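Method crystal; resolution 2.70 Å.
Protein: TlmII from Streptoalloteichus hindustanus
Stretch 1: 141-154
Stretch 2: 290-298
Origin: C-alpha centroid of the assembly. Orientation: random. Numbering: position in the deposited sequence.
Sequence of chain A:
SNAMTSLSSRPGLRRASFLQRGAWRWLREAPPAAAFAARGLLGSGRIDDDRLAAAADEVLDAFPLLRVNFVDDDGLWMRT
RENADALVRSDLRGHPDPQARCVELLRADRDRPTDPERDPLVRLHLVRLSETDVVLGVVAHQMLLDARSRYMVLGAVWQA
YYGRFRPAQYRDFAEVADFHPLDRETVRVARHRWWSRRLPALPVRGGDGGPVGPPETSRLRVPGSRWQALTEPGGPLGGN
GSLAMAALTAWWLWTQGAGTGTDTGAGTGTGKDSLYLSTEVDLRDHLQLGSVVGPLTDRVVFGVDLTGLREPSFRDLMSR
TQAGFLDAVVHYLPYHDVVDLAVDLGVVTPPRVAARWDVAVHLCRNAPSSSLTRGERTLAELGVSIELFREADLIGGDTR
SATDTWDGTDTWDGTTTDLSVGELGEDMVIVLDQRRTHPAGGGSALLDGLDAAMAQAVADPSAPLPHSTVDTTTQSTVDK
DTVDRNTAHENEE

Stretch 1 (141-154) HQMLLDARSRYMVL
Stretch 2 (290-298) GSVVGPLTD

The first turns of a helix, capped by Asp146, and the loop before it pack against residues 290-298, a mostly extended segment that becomes a strand at Thr297; together they bury 515 Å². The register is set by CA pairs Ser149-Val293 (5.1 Å), Leu145-Gly294 (4.8 Å) and Asp146-Pro295 (5.1 Å), so the second segment runs from the side of the helix to the loop before it, where Pro295 packs, and then comes back to the N-cap at Leu296 and Thr297.

Gly290 lies beyond reach, and contact begins at Ser291 (phi/psi -73/73, chi1 p), whose CB lies 4.0 Å from CE of Met152. This selenomethionine points toward the second segment in an m, t, p conformation, laying its flexible end along the backbone: CE is 3.7 Å from Ser291 O, and SE is 3.8 Å from O of Val292. Val292 (-96/128) turns its own side chain away.

Val293 (-85/116, chi1 t) supplies the apolar center. Its CG1 meets Leu145 CD2 at 3.6 Å and Val153 CG2 at 4.0 Å, while its CG2 lies 4.0 Å from CE of Met152. Leu145 (-128/126; m, t) directs its CA-CB bond away, yet the end of its side chain comes back within reach; Val153 uses rotamer t. A compact branched side chain thus serves three neighbors.

At Gly294 the backbone adopts 158/-178, where a CB would be jammed against the preceding carbonyl and would clash with Pro295 CD. Its N donates to OG of Ser149 (chi1 m) at 2.9 Å, with an N-H...O angle of 163°. Its CA approaches Leu144 O at 3.2 Å in a CA-H...O contact with an angle of 154° at hydrogen.

Pro295 (-76/100, C-gamma endo) sets its ring against loop carbonyls, with CD 3.3 Å from Leu144 O and CG 3.5 Å from Met143 O. Lacking an amide hydrogen, it cannot donate from its backbone N, and the backbone donors here are the N atoms of Gly294 and Leu296.

Leu296 (-134/23; m, t) contributes chiefly its backbone: N donates to Asp146 OD2 at 3.0 Å and 161°. Asp146 OD2 also accepts from OG1 of Thr297 (-114/132, chi1 m) at 2.8 Å. Asp146 (-87/-172, chi1 p, chi2 15°) is the N-cap, and its OD1 accepts from Ser149 N at 3.0 Å. One buried carboxylate therefore caps the helix through OD1 and anchors the second segment through OD2. A water extends this link, accepting from Arg148 N at 3.1 Å and donating to Thr297 OG1 at 3.1 Å. Asp298 (-133/161) continues the strand out of reach.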

# COMPACT_ATOMS: atom_id res chain seq x y z
N HIS A 141 3.75 -4.32 10.48
CA HIS A 141 2.85 -3.23 10.81
C HIS A 141 3.12 -2.08 9.85
O HIS A 141 4.28 -1.76 9.57
CB HIS A 141 3.11 -2.78 12.25
CG HIS A 141 2.01 -1.96 12.85
ND1 HIS A 141 1.77 -0.65 12.48
CD2 HIS A 141 1.10 -2.25 13.81
CE1 HIS A 141 0.76 -0.18 13.17
NE2 HIS A 141 0.33 -1.13 13.99
N GLN A 142 2.06 -1.46 9.34
CA GLN A 142 2.19 -0.43 8.31
C GLN A 142 2.82 0.87 8.82
O GLN A 142 3.21 1.73 8.03
CB GLN A 142 0.84 -0.13 7.66
CG GLN A 142 -0.16 0.54 8.60
CD GLN A 142 -1.30 1.20 7.86
OE1 GLN A 142 -2.29 0.55 7.51
NE2 GLN A 142 -1.18 2.50 7.62
N MSE A 143 2.90 1.01 10.14
CA MSE A 143 3.52 2.19 10.74
C MSE A 143 5.03 2.03 10.86
O MSE A 143 5.72 2.92 11.37
CB MSE A 143 2.91 2.48 12.11
CG MSE A 143 1.50 3.05 12.06
SE MSE A 143 0.77 3.40 13.82
CE MSE A 143 2.24 4.42 14.57
N LEU A 144 5.53 0.90 10.40
CA LEU A 144 6.96 0.64 10.37
C LEU A 144 7.45 0.50 8.93
O LEU A 144 8.45 1.09 8.55
CB LEU A 144 7.31 -0.63 11.16
CG LEU A 144 7.15 -0.57 12.68
CD1 LEU A 144 7.79 -1.78 13.32
CD2 LEU A 144 7.74 0.72 13.23
N LEU A 145 6.72 -0.28 8.14
CA LEU A 145 7.09 -0.53 6.75
C LEU A 145 5.92 -0.26 5.81
O LEU A 145 4.83 -0.81 5.99
CB LEU A 145 7.56 -1.97 6.59
CG LEU A 145 8.66 -2.45 7.52
CD1 LEU A 145 9.01 -3.90 7.24
CD2 LEU A 145 9.89 -1.57 7.40
N ASP A 146 6.14 0.59 4.81
CA ASP A 146 5.16 0.78 3.76
C ASP A 146 5.37 -0.25 2.65
O ASP A 146 6.17 -1.17 2.80
CB ASP A 146 5.20 2.22 3.21
CG ASP A 146 6.59 2.64 2.77
OD1 ASP A 146 7.48 1.78 2.61
OD2 ASP A 146 6.79 3.86 2.58
N ALA A 147 4.65 -0.09 1.54
CA ALA A 147 4.70 -1.04 0.43
C ALA A 147 6.11 -1.30 -0.09
O ALA A 147 6.51 -2.45 -0.29
CB ALA A 147 3.79 -0.58 -0.70
N ARG A 148 6.87 -0.22 -0.30
CA ARG A 148 8.21 -0.32 -0.84
C ARG A 148 9.20 -0.89 0.18
O ARG A 148 10.08 -1.68 -0.18
CB ARG A 148 8.69 1.05 -1.33
CG ARG A 148 10.08 1.06 -1.94
CD ARG A 148 10.43 2.42 -2.51
NE ARG A 148 11.76 2.46 -3.11
CZ ARG A 148 12.27 3.51 -3.73
NH1 ARG A 148 11.56 4.63 -3.85
NH2 ARG A 148 13.49 3.45 -4.25
N SER A 149 9.06 -0.49 1.44
CA SER A 149 9.99 -0.90 2.49
C SER A 149 9.98 -2.40 2.75
O SER A 149 10.99 -2.97 3.16
CB SER A 149 9.71 -0.13 3.79
OG SER A 149 9.95 1.26 3.62
N ARG A 150 8.83 -3.04 2.51
CA ARG A 150 8.71 -4.48 2.72
C ARG A 150 9.67 -5.24 1.81
O ARG A 150 10.33 -6.18 2.24
CB ARG A 150 7.28 -4.95 2.50
CG ARG A 150 6.25 -4.30 3.41
CD ARG A 150 4.90 -4.98 3.28
NE ARG A 150 3.79 -4.07 3.55
CZ ARG A 150 3.03 -3.51 2.61
NH1 ARG A 150 3.24 -3.79 1.33
NH2 ARG A 150 2.06 -2.69 2.96
N TYR A 151 9.74 -4.83 0.55
CA TYR A 151 10.63 -5.48 -0.40
C TYR A 151 12.08 -5.03 -0.23
O TYR A 151 13.01 -5.76 -0.59
CB TYR A 151 10.16 -5.22 -1.83
CG TYR A 151 8.95 -6.05 -2.22
CD1 TYR A 151 9.04 -7.43 -2.30
CD2 TYR A 151 7.74 -5.45 -2.51
CE1 TYR A 151 7.95 -8.19 -2.65
CE2 TYR A 151 6.64 -6.21 -2.87
CZ TYR A 151 6.75 -7.58 -2.94
OH TYR A 151 5.66 -8.34 -3.29
N MSE A 152 12.27 -3.84 0.33
CA MSE A 152 13.61 -3.36 0.67
C MSE A 152 14.20 -4.28 1.72
O MSE A 152 15.34 -4.74 1.60
CB MSE A 152 13.57 -1.92 1.19
CG MSE A 152 13.13 -0.89 0.16
SE MSE A 152 13.34 0.94 0.78
CE MSE A 152 15.28 1.01 0.74
N VAL A 153 13.41 -4.55 2.76
CA VAL A 153 13.84 -5.42 3.85
C VAL A 153 14.09 -6.84 3.35
O VAL A 153 15.12 -7.44 3.68
CB VAL A 153 12.80 -5.46 4.99
CG1 VAL A 153 13.17 -6.51 6.02
CG2 VAL A 153 12.69 -4.09 5.64
N LEU A 154 13.16 -7.37 2.56
CA LEU A 154 13.30 -8.71 2.00
C LEU A 154 14.53 -8.81 1.10
O LEU A 154 15.24 -9.82 1.11
CB LEU A 154 12.05 -9.11 1.22
CG LEU A 154 10.79 -9.40 2.03
CD1 LEU A 154 9.62 -9.74 1.12
CD2 LEU A 154 11.04 -10.52 3.02
N GLY A 290 15.92 9.87 0.64
CA GLY A 290 16.79 8.79 0.21
C GLY A 290 16.16 7.41 0.19
O GLY A 290 14.94 7.26 0.32
N SER A 291 16.99 6.40 0.02
CA SER A 291 16.53 5.02 0.12
C SER A 291 16.25 4.67 1.58
O SER A 291 17.00 3.94 2.22
CB SER A 291 17.56 4.06 -0.48
OG SER A 291 18.85 4.32 0.04
N VAL A 292 15.16 5.22 2.10
CA VAL A 292 14.83 5.07 3.52
C VAL A 292 13.85 3.93 3.76
O VAL A 292 12.81 3.85 3.11
CB VAL A 292 14.21 6.37 4.08
CG1 VAL A 292 13.79 6.18 5.53
CG2 VAL A 292 15.18 7.52 3.95
N VAL A 293 14.20 3.04 4.68
CA VAL A 293 13.28 2.00 5.12
C VAL A 293 12.39 2.58 6.21
O VAL A 293 12.87 2.96 7.28
CB VAL A 293 14.02 0.76 5.67
CG1 VAL A 293 13.05 -0.19 6.36
CG2 VAL A 293 14.76 0.05 4.56
N GLY A 294 11.09 2.66 5.93
CA GLY A 294 10.14 3.21 6.88
C GLY A 294 8.85 3.70 6.25
O GLY A 294 8.67 3.60 5.03
N PRO A 295 7.95 4.25 7.07
CA PRO A 295 6.67 4.79 6.60
C PRO A 295 6.82 6.14 5.91
O PRO A 295 6.91 7.17 6.58
CB PRO A 295 5.86 4.94 7.88
CG PRO A 295 6.88 5.15 8.95
CD PRO A 295 8.08 4.35 8.54
N LEU A 296 6.85 6.14 4.58
CA LEU A 296 6.96 7.36 3.81
C LEU A 296 5.96 7.39 2.65
O LEU A 296 6.15 8.09 1.65
CB LEU A 296 8.39 7.54 3.29
CG LEU A 296 9.43 7.88 4.36
CD1 LEU A 296 10.81 8.00 3.74
CD2 LEU A 296 9.06 9.18 5.08
N THR A 297 4.89 6.61 2.78
CA THR A 297 3.85 6.57 1.77
C THR A 297 2.56 7.15 2.34
O THR A 297 2.14 6.80 3.44
CB THR A 297 3.58 5.13 1.29
OG1 THR A 297 4.80 4.56 0.78
CG2 THR A 297 2.52 5.12 0.20
N ASP A 298 1.94 8.05 1.58
CA ASP A 298 0.72 8.70 2.02
C ASP A 298 -0.33 8.69 0.91
O ASP A 298 -0.01 8.49 -0.26
CB ASP A 298 1.01 10.14 2.44
CG ASP A 298 -0.12 10.76 3.25
OD1 ASP A 298 -0.88 10.01 3.90
OD2 ASP A 298 -0.23 12.00 3.24
O HOH W 1 5.73 2.49 -1.31